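Protein pof8 (Schizosaccharomyces pombe, PDB 6TZN) binds the telomerase RNA ter1, probably in part through this C-terminal xRRM domain, and promotes ter1 assembly with the catalytic subunit trt1 into the telomerase holoenzyme. Local coordinates at residues L13-L19 / F101-I107; S30-Y34 / D88-H92; F36-T40 / H68-N74. All coordinates share one frame. Numbering follows the deposited sequence.

Contact 1 (L13-L19 / F101-I107); sequences LTRIKNL and FLIAELI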
loop_
_atom_site.group_PDB
_atom_site.type_symbol
_atom_site.label_atom_id
_atom_site.label_comp_id
_atom_site.label_asym_id
_atom_site.label_seq_id
_atom_site.Cartn_x
_atom_site.Cartn_y
_atom_site.Cartn_z
ATOM N N LEU A 13 9.561 2.332 1.178
ATOM C CA LEU A 13 8.738 1.899 0.051
ATOM C C LEU A 13 8.031 0.590 0.367
ATOM O O LEU A 13 8.674 -0.383 0.774
ATOM C CB LEU A 13 9.603 1.688 -1.192
ATOM C CG LEU A 13 10.543 2.814 -1.609
ATOM C CD1 LEU A 13 11.380 2.357 -2.796
ATOM C CD2 LEU A 13 9.753 4.076 -1.949
ATOM N N THR A 14 6.716 0.551 0.151
ATOM C CA THR A 14 5.953 -0.687 0.260
ATOM C C THR A 14 5.216 -0.950 -1.043
ATOM O O THR A 14 4.547 -0.061 -1.578
ATOM C CB THR A 14 4.935 -0.665 1.412
ATOM O OG1 THR A 14 3.923 0.321 1.160
ATOM C CG2 THR A 14 5.627 -0.394 2.743
ATOM N N ARG A 15 5.325 -2.170 -1.544
ATOM C CA ARG A 15 4.500 -2.601 -2.657
ATOM C C ARG A 15 3.192 -3.133 -2.095
ATOM O O ARG A 15 3.197 -3.937 -1.157
ATOM C CB ARG A 15 5.202 -3.703 -3.441
ATOM C CG ARG A 15 4.313 -4.340 -4.499
ATOM C CD ARG A 15 5.077 -5.340 -5.333
ATOM N NE ARG A 15 5.843 -4.666 -6.373
ATOM C CZ ARG A 15 7.161 -4.518 -6.352
ATOM N NH1 ARG A 15 7.871 -5.003 -5.342
ATOM N NH2 ARG A 15 7.768 -3.886 -7.346
ATOM N N ILE A 16 2.077 -2.660 -2.638
ATOM C CA ILE A 16 0.755 -3.183 -2.315
ATOM C C ILE A 16 0.313 -4.048 -3.481
ATOM O O ILE A 16 0.341 -3.598 -4.632
ATOM C CB ILE A 16 -0.258 -2.048 -2.080
ATOM C CG1 ILE A 16 0.301 -0.988 -1.125
ATOM C CG2 ILE A 16 -1.588 -2.622 -1.597
ATOM C CD1 ILE A 16 0.595 -1.509 0.256
ATOM N N LYS A 17 -0.070 -5.289 -3.199
ATOM C CA LYS A 17 -0.503 -6.223 -4.228
ATOM C C LYS A 17 -1.961 -6.612 -4.027
ATOM O O LYS A 17 -2.481 -6.601 -2.905
ATOM C CB LYS A 17 0.349 -7.497 -4.222
ATOM C CG LYS A 17 1.807 -7.241 -4.547
ATOM C CD LYS A 17 2.558 -8.529 -4.810
ATOM C CE LYS A 17 2.677 -9.373 -3.560
ATOM N NZ LYS A 17 3.382 -10.649 -3.857
ATOM N N ASN A 18 -2.602 -6.981 -5.142
ATOM C CA ASN A 18 -3.985 -7.459 -5.185
ATOM C C ASN A 18 -5.010 -6.346 -4.990
ATOM O O ASN A 18 -6.121 -6.587 -4.516
ATOM C CB ASN A 18 -4.220 -8.656 -4.262
ATOM C CG ASN A 18 -3.269 -9.783 -4.562
ATOM O OD1 ASN A 18 -3.081 -10.152 -5.725
ATOM N ND2 ASN A 18 -2.649 -10.332 -3.524
ATOM N N LEU A 19 -4.653 -5.128 -5.391
ATOM C CA LEU A 19 -5.641 -4.070 -5.514
ATOM C C LEU A 19 -6.628 -4.408 -6.628
ATOM O O LEU A 19 -6.301 -5.120 -7.585
ATOM C CB LEU A 19 -4.951 -2.755 -5.871
ATOM C CG LEU A 19 -4.073 -2.162 -4.768
ATOM C CD1 LEU A 19 -3.118 -1.135 -5.345
ATOM C CD2 LEU A 19 -4.948 -1.552 -3.680
ATOM N N PHE A 101 -6.367 -11.661 -1.078
ATOM C CA PHE A 101 -6.107 -10.735 0.019
ATOM C C PHE A 101 -5.065 -9.690 -0.372
ATOM O O PHE A 101 -4.058 -9.998 -1.012
ATOM C CB PHE A 101 -5.615 -11.487 1.258
ATOM C CG PHE A 101 -6.670 -12.313 1.933
ATOM C CD1 PHE A 101 -7.708 -11.710 2.624
ATOM C CD2 PHE A 101 -6.614 -13.695 1.891
ATOM C CE1 PHE A 101 -8.676 -12.475 3.253
ATOM C CE2 PHE A 101 -7.580 -14.464 2.516
ATOM C CZ PHE A 101 -8.608 -13.853 3.199
ATOM N N LEU A 102 -5.314 -8.448 0.028
ATOM C CA LEU A 102 -4.309 -7.403 -0.094
ATOM C C LEU A 102 -3.044 -7.775 0.683
ATOM O O LEU A 102 -3.106 -8.255 1.823
ATOM C CB LEU A 102 -4.877 -6.085 0.433
ATOM C CG LEU A 102 -5.944 -5.469 -0.480
ATOM C CD1 LEU A 102 -6.831 -4.514 0.285
ATOM C CD2 LEU A 102 -5.272 -4.755 -1.647
ATOM N N ILE A 103 -1.891 -7.528 0.062
ATOM C CA ILE A 103 -0.577 -7.839 0.611
ATOM C C ILE A 103 0.279 -6.585 0.518
ATOM O O ILE A 103 0.212 -5.854 -0.475
ATOM C CB ILE A 103 0.085 -8.975 -0.199
ATOM C CG1 ILE A 103 -0.659 -10.292 0.015
ATOM C CG2 ILE A 103 1.580 -9.108 0.143
ATOM C CD1 ILE A 103 -0.161 -11.404 -0.867
ATOM N N ALA A 104 1.086 -6.329 1.546
ATOM C CA ALA A 104 2.064 -5.250 1.515
ATOM C C ALA A 104 3.445 -5.818 1.813
ATOM O O ALA A 104 3.610 -6.582 2.770
ATOM C CB ALA A 104 1.716 -4.133 2.506
ATOM N N GLU A 105 4.427 -5.441 1.002
ATOM C CA GLU A 105 5.799 -5.915 1.140
ATOM C C GLU A 105 6.756 -4.734 1.091
ATOM O O GLU A 105 6.603 -3.837 0.256
ATOM C CB GLU A 105 6.177 -6.874 -0.002
ATOM C CG GLU A 105 5.177 -7.978 -0.286
ATOM C CD GLU A 105 5.537 -8.785 -1.521
ATOM O OE1 GLU A 105 5.159 -9.976 -1.581
ATOM O OE2 GLU A 105 6.196 -8.234 -2.432
ATOM N N LEU A 106 7.755 -4.749 1.968
ATOM C CA LEU A 106 8.785 -3.723 1.945
ATOM C C LEU A 106 9.704 -3.964 0.756
ATOM O O LEU A 106 10.144 -5.094 0.518
ATOM C CB LEU A 106 9.586 -3.777 3.244
ATOM C CG LEU A 106 10.531 -2.604 3.509
ATOM C CD1 LEU A 106 9.753 -1.336 3.827
ATOM C CD2 LEU A 106 11.488 -2.962 4.648
ATOM N N ILE A 107 9.982 -2.909 -0.001
ATOM C CA ILE A 107 10.888 -2.989 -1.140
ATOM C C ILE A 107 12.297 -2.690 -0.647
ATOM O O ILE A 107 12.529 -1.673 0.015
ATOM C CB ILE A 107 10.462 -2.008 -2.246
ATOM C CG1 ILE A 107 9.049 -2.340 -2.741
ATOM C CG2 ILE A 107 11.448 -2.046 -3.406
ATOM C CD1 ILE A 107 8.511 -1.372 -3.783
HETATM O O HOH W 1 11.975 0.731 1.074
#
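Ile107 and Arg15 bury the largest areas, with Lys17 and Glu105 equal behind them, where strand 13-17 runs antiparallel to strand 103-106 (axes 4.4 Å apart, 154° between directions). The backbone ladder sets their register. Ile107 N donates to Leu13 O at 2.9 Å, and its CB lies 3.9 Å from Leu13 CB. Arg15 faces Glu105 in a hydrogen-bonded pair, with Arg15 N to Glu105 O at 2.8 Å and Glu105 N to Arg15 O at 2.9 Å. Ile107 CD1 sits over one face of the Arg15 guanidinium, whose NH2 forms a salt bridge with Glu111 of helix 109-119. Lys17 pairs with Ile103 in the same way (Lys17 N to Ile103 O, 2.8 Å), and its NZ reaches diagonally to Glu105 OE1 at 3.0 Å, a salt bridge across the strands. On the other face Ile16 CD1 packs on Ala104 CB at 3.6 Å, beside helix 66-78. Beyond the ladder, Asn18 ND2 donates to Phe101 O at 2.9 Å. The strand order places 103-106 at one edge of the sheet, beside 13-17, as the first and fourth strands stand in the RRM fold; the C-terminal helix 109-119 that follows is the added element of an xRRM.

Contact 2 (S30-Y34 / D88-H92); sequences SLLSY and DIRAH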
loop_
_atom_site.group_PDB
_atom_site.type_symbol
_atom_site.label_atom_id
_atom_site.label_comp_id
_atom_site.label_asym_id
_atom_site.label_seq_id
_atom_site.Cartn_x
_atom_site.Cartn_y
_atom_site.Cartn_z
ATOM N N SER A 30 -7.265 6.443 0.516
ATOM C CA SER A 30 -8.276 6.269 1.553
ATOM C C SER A 30 -8.197 4.884 2.177
ATOM O O SER A 30 -8.341 4.738 3.400
ATOM C CB SER A 30 -9.668 6.499 0.966
ATOM O OG SER A 30 -9.807 7.844 0.558
ATOM N N LEU A 31 -7.991 3.854 1.353
ATOM C CA LEU A 31 -7.880 2.494 1.868
ATOM C C LEU A 31 -6.680 2.370 2.803
ATOM O O LEU A 31 -6.783 1.820 3.913
ATOM C CB LEU A 31 -7.772 1.514 0.701
ATOM C CG LEU A 31 -7.744 0.017 1.017
ATOM C CD1 LEU A 31 -8.327 -0.779 -0.157
ATOM C CD2 LEU A 31 -6.331 -0.454 1.327
ATOM N N LEU A 32 -5.523 2.875 2.372
ATOM C CA LEU A 32 -4.338 2.821 3.222
ATOM C C LEU A 32 -4.575 3.545 4.540
ATOM O O LEU A 32 -4.216 3.036 5.602
ATOM C CB LEU A 32 -3.151 3.433 2.483
ATOM C CG LEU A 32 -2.610 2.638 1.298
ATOM C CD1 LEU A 32 -1.542 3.442 0.584
ATOM C CD2 LEU A 32 -2.050 1.294 1.741
ATOM N N SER A 33 -5.189 4.729 4.498
ATOM C CA SER A 33 -5.455 5.472 5.726
ATOM C C SER A 33 -6.419 4.721 6.636
ATOM O O SER A 33 -6.231 4.683 7.857
ATOM C CB SER A 33 -6.007 6.853 5.384
ATOM O OG SER A 33 -5.108 7.544 4.536
ATOM N N TYR A 34 -7.458 4.125 6.058
ATOM C CA TYR A 34 -8.436 3.375 6.834
ATOM C C TYR A 34 -7.775 2.206 7.553
ATOM O O TYR A 34 -7.972 2.006 8.760
ATOM C CB TYR A 34 -9.540 2.890 5.886
ATOM C CG TYR A 34 -10.680 2.183 6.572
ATOM C CD1 TYR A 34 -10.596 0.830 6.889
ATOM C CD2 TYR A 34 -11.836 2.870 6.912
ATOM C CE1 TYR A 34 -11.636 0.187 7.533
ATOM C CE2 TYR A 34 -12.884 2.233 7.545
ATOM C CZ TYR A 34 -12.776 0.894 7.856
ATOM O OH TYR A 34 -13.820 0.265 8.483
ATOM N N ASP A 88 -13.895 0.598 -3.183
ATOM C CA ASP A 88 -14.014 0.050 -1.834
ATOM C C ASP A 88 -12.830 0.502 -0.983
ATOM O O ASP A 88 -11.678 0.213 -1.315
ATOM C CB ASP A 88 -14.045 -1.473 -1.952
ATOM C CG ASP A 88 -14.279 -2.178 -0.635
ATOM O OD1 ASP A 88 -14.629 -1.526 0.370
ATOM O OD2 ASP A 88 -14.110 -3.412 -0.637
ATOM N N ILE A 89 -13.124 1.202 0.111
ATOM C CA ILE A 89 -12.115 1.705 1.041
ATOM C C ILE A 89 -11.893 0.759 2.222
ATOM O O ILE A 89 -10.758 0.561 2.660
ATOM C CB ILE A 89 -12.519 3.113 1.534
ATOM C CG1 ILE A 89 -12.506 4.117 0.377
ATOM C CG2 ILE A 89 -11.623 3.556 2.695
ATOM C CD1 ILE A 89 -13.186 5.418 0.741
ATOM N N ARG A 90 -12.958 0.188 2.788
ATOM C CA ARG A 90 -12.774 -0.604 3.997
ATOM C C ARG A 90 -12.374 -2.043 3.699
ATOM O O ARG A 90 -11.741 -2.685 4.544
ATOM C CB ARG A 90 -13.983 -0.492 4.923
ATOM C CG ARG A 90 -15.204 -1.236 4.510
ATOM C CD ARG A 90 -16.412 -0.775 5.352
ATOM N NE ARG A 90 -17.145 0.292 4.675
ATOM C CZ ARG A 90 -18.296 0.814 5.093
ATOM N NH1 ARG A 90 -18.854 0.396 6.226
ATOM N NH2 ARG A 90 -18.891 1.761 4.374
ATOM N N ALA A 91 -12.686 -2.546 2.505
ATOM C CA ALA A 91 -12.083 -3.773 1.991
ATOM C C ALA A 91 -12.300 -4.978 2.918
ATOM O O ALA A 91 -11.380 -5.743 3.207
ATOM C CB ALA A 91 -10.599 -3.556 1.664
ATOM N N HIS A 92 -13.539 -5.177 3.349
ATOM C CA HIS A 92 -13.838 -6.364 4.142
ATOM C C HIS A 92 -13.855 -7.596 3.250
ATOM O O HIS A 92 -14.479 -7.600 2.184
ATOM C CB HIS A 92 -15.192 -6.222 4.831
ATOM C CG HIS A 92 -15.207 -5.195 5.913
ATOM N ND1 HIS A 92 -16.363 -4.802 6.547
ATOM C CD2 HIS A 92 -14.209 -4.459 6.453
ATOM C CE1 HIS A 92 -16.075 -3.880 7.451
ATOM N NE2 HIS A 92 -14.773 -3.653 7.412
#
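Tyr34 lays one face of its ring over the CB of Arg90: Arg90 CB is 3.8 Å from the ring centroid and 26° off the normal, which defines a CH-pi contact. The same tyrosine packs its CB against Ile89 CG2 at 3.9 Å. One turn earlier, Ser30 CB meets Ile89 CD1 at 3.7 Å, so the isoleucine rests along the helix surface between these two residues. Leu31 completes the apolar patch with CD1 at 4.0 Å from Ala91 CB. Closest approach of the backbones is at Leu31 and Ile89, with CA atoms 4.4 Å apart; a CA-H...O contact joins Leu31 CA to Ile89 O at 3.6 Å, and that buried carbonyl has no conventional hydrogen-bond partner in the model. Within the irregular segment, Ala91 N donates to Asp88 OD1 at 3.1 Å, an Asx motif, while OD2 takes a hydrogen bond from Asn84 N. The contact thus lays the long connection between helix 66-78 and strand 103-106 against helix 25-39, where Leu31 also touches Phe76 of helix 66-78.

Contact 3 (F36-T40 / H68-N74); sequences FSRQT and HAETCIN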
loop_
_atom_site.group_PDB
_atom_site.type_symbol
_atom_site.label_atom_id
_atom_site.label_comp_id
_atom_site.label_asym_id
_atom_site.label_seq_id
_atom_site.Cartn_x
_atom_site.Cartn_y
_atom_site.Cartn_z
ATOM N N PHE A 36 -4.470 1.722 8.114
ATOM C CA PHE A 36 -3.442 2.240 9.014
ATOM C C PHE A 36 -4.042 2.629 10.357
ATOM O O PHE A 36 -3.472 2.325 11.412
ATOM C CB PHE A 36 -2.804 3.466 8.345
ATOM C CG PHE A 36 -1.461 3.883 8.900
ATOM C CD1 PHE A 36 -1.378 4.598 10.086
ATOM C CD2 PHE A 36 -0.290 3.627 8.199
ATOM C CE1 PHE A 36 -0.150 5.019 10.581
ATOM C CE2 PHE A 36 0.934 4.043 8.682
ATOM C CZ PHE A 36 1.006 4.735 9.880
ATOM N N SER A 37 -5.205 3.286 10.343
ATOM C CA SER A 37 -5.803 3.760 11.585
ATOM C C SER A 37 -6.255 2.622 12.492
ATOM O O SER A 37 -6.325 2.812 13.713
ATOM C CB SER A 37 -6.960 4.719 11.298
ATOM O OG SER A 37 -8.087 4.035 10.789
ATOM N N ARG A 38 -6.557 1.446 11.934
ATOM C CA ARG A 38 -6.849 0.277 12.759
ATOM C C ARG A 38 -5.595 -0.358 13.336
ATOM O O ARG A 38 -5.693 -1.106 14.312
ATOM C CB ARG A 38 -7.609 -0.785 11.958
ATOM C CG ARG A 38 -9.118 -0.651 11.999
ATOM C CD ARG A 38 -9.612 0.287 10.938
ATOM N NE ARG A 38 -10.968 0.721 11.219
ATOM C CZ ARG A 38 -11.473 1.873 10.804
ATOM N NH1 ARG A 38 -10.724 2.687 10.065
ATOM N NH2 ARG A 38 -12.719 2.202 11.126
ATOM N N GLN A 39 -4.425 -0.073 12.767
ATOM C CA GLN A 39 -3.169 -0.639 13.242
ATOM C C GLN A 39 -2.559 0.189 14.363
ATOM O O GLN A 39 -1.969 -0.368 15.299
ATOM C CB GLN A 39 -2.186 -0.762 12.071
ATOM C CG GLN A 39 -0.957 -1.594 12.364
ATOM C CD GLN A 39 -1.297 -3.045 12.656
ATOM O OE1 GLN A 39 -2.379 -3.529 12.301
ATOM N NE2 GLN A 39 -0.372 -3.750 13.288
ATOM N N THR A 40 -2.704 1.511 14.299
ATOM C CA THR A 40 -2.179 2.376 15.342
ATOM C C THR A 40 -2.909 3.710 15.298
ATOM O O THR A 40 -3.329 4.175 14.234
ATOM C CB THR A 40 -0.667 2.591 15.190
ATOM O OG1 THR A 40 -0.183 3.367 16.293
ATOM C CG2 THR A 40 -0.351 3.319 13.892
ATOM N N HIS A 68 6.236 4.667 9.234
ATOM C CA HIS A 68 4.974 4.553 8.505
ATOM C C HIS A 68 4.957 3.303 7.633
ATOM O O HIS A 68 3.962 2.569 7.597
ATOM C CB HIS A 68 4.755 5.786 7.627
ATOM C CG HIS A 68 4.428 7.036 8.383
ATOM N ND1 HIS A 68 5.373 7.992 8.685
ATOM C CD2 HIS A 68 3.254 7.500 8.872
ATOM C CE1 HIS A 68 4.799 8.984 9.341
ATOM N NE2 HIS A 68 3.512 8.712 9.465
ATOM N N ALA A 69 6.055 3.053 6.912
ATOM C CA ALA A 69 6.114 1.879 6.046
ATOM C C ALA A 69 5.990 0.595 6.855
ATOM O O ALA A 69 5.279 -0.334 6.452
ATOM C CB ALA A 69 7.402 1.879 5.222
ATOM N N GLU A 70 6.668 0.526 8.004
ATOM C CA GLU A 70 6.568 -0.658 8.853
ATOM C C GLU A 70 5.148 -0.850 9.371
ATOM O O GLU A 70 4.653 -1.983 9.445
ATOM C CB GLU A 70 7.538 -0.522 10.027
ATOM C CG GLU A 70 7.689 -1.787 10.861
ATOM C CD GLU A 70 8.693 -1.626 11.982
ATOM O OE1 GLU A 70 8.673 -0.571 12.654
ATOM O OE2 GLU A 70 9.503 -2.553 12.193
ATOM N N THR A 71 4.482 0.245 9.745
ATOM C CA THR A 71 3.105 0.149 10.212
ATOM C C THR A 71 2.202 -0.406 9.115
ATOM O O THR A 71 1.315 -1.228 9.376
ATOM C CB THR A 71 2.623 1.529 10.667
ATOM O OG1 THR A 71 3.444 2.000 11.744
ATOM C CG2 THR A 71 1.166 1.486 11.107
ATOM N N CYS A 72 2.420 0.037 7.875
ATOM C CA CYS A 72 1.652 -0.480 6.748
ATOM C C CYS A 72 1.855 -1.985 6.593
ATOM O O CYS A 72 0.888 -2.745 6.435
ATOM C CB CYS A 72 2.073 0.258 5.478
ATOM S SG CYS A 72 1.316 -0.376 3.976
ATOM N N ILE A 73 3.111 -2.436 6.628
ATOM C CA ILE A 73 3.393 -3.865 6.495
ATOM C C ILE A 73 2.683 -4.655 7.587
ATOM O O ILE A 73 2.041 -5.680 7.322
ATOM C CB ILE A 73 4.911 -4.122 6.514
ATOM C CG1 ILE A 73 5.602 -3.392 5.361
ATOM C CG2 ILE A 73 5.191 -5.619 6.466
ATOM C CD1 ILE A 73 5.039 -3.722 4.022
ATOM N N ASN A 74 2.778 -4.182 8.834
ATOM C CA ASN A 74 2.149 -4.893 9.944
ATOM C C ASN A 74 0.635 -4.920 9.791
ATOM O O ASN A 74 -0.011 -5.929 10.097
ATOM C CB ASN A 74 2.535 -4.237 11.270
ATOM C CG ASN A 74 3.998 -4.435 11.612
ATOM O OD1 ASN A 74 4.647 -5.341 11.094
ATOM N ND2 ASN A 74 4.524 -3.584 12.492
HETATM O O HOH W 2 2.373 -1.750 13.775
#
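This is a side-chain packing contact between the two helices that an RRM fold sets against one face of its four-stranded antiparallel sheet. The C-terminal end of helix 25-39 meets helix 66-78, and the meeting is made by side chains of the former on side chains and carbonyls of the latter; the nearest CA atoms, those of Phe36 and Cys72, are 6.2 Å apart, and no direct hydrogen bond crosses between the segments. Phe36 is the main contributor. Thr71 projects its methyl onto the ring, with Thr71 CG2 3.6 Å from the ring centroid and only 17° off the normal, a well-centred CH-pi contact. The Thr71 hydroxyl is meanwhile engaged with Leu67 O in its own helix, which accords with the methyl being the group presented to the ring. At the ring edge, Phe36 CE2 approaches His68 O at 3.5 Å, and Phe36 CZ comes within 3.7 Å of His68 CD2; the two rings are oblique, with planes at 32° and centroids 5.9 Å apart. The same methyl, Thr71 CG2, also receives Thr40 CG2 at 3.7 Å and Gln39 CG at 3.9 Å, so one threonine fills a space lined by three residues of the opposing segment. On the inner side, Cys72 touches Thr14 and Ile16 of strand 13-17, which ties the helix to the sheet. Toward the solvent, Gln39 NE2 lies 3.6 Å from Asn74 CB, Asn74 OD1 is hydrogen-bonded to Arg77 NH1, and a water accepts a hydrogen bond from Asn74 ND2 at 3.1 Å and a weak one from Gln39 NE2 at 3.4 Å.

The three contacts describe one domain from different sides, their centres lying 12 to 14 Å apart. Contact 1 belongs to the sheet, and both others reach it by van der Waals packing. Ile73, within segment 68-74 but turned from 36-40 to the sheet, places its CD1 3.6 Å from Thr14 CG2 and 3.4 Å from Ala104 O, bridging the two strands. Near contact 2, Leu102 CD1 meets Leu31 CD1 at 4.0 Å and Ala91 CB at 4.1 Å, while Ile16 CD1 lies 4.1 Å from Leu32 CD2 of segment 30-34. Contacts 2 and 3 share helix 25-39 without touching otherwise. No RNA is present in these coordinates, so the contacts document the scaffold of the xRRM.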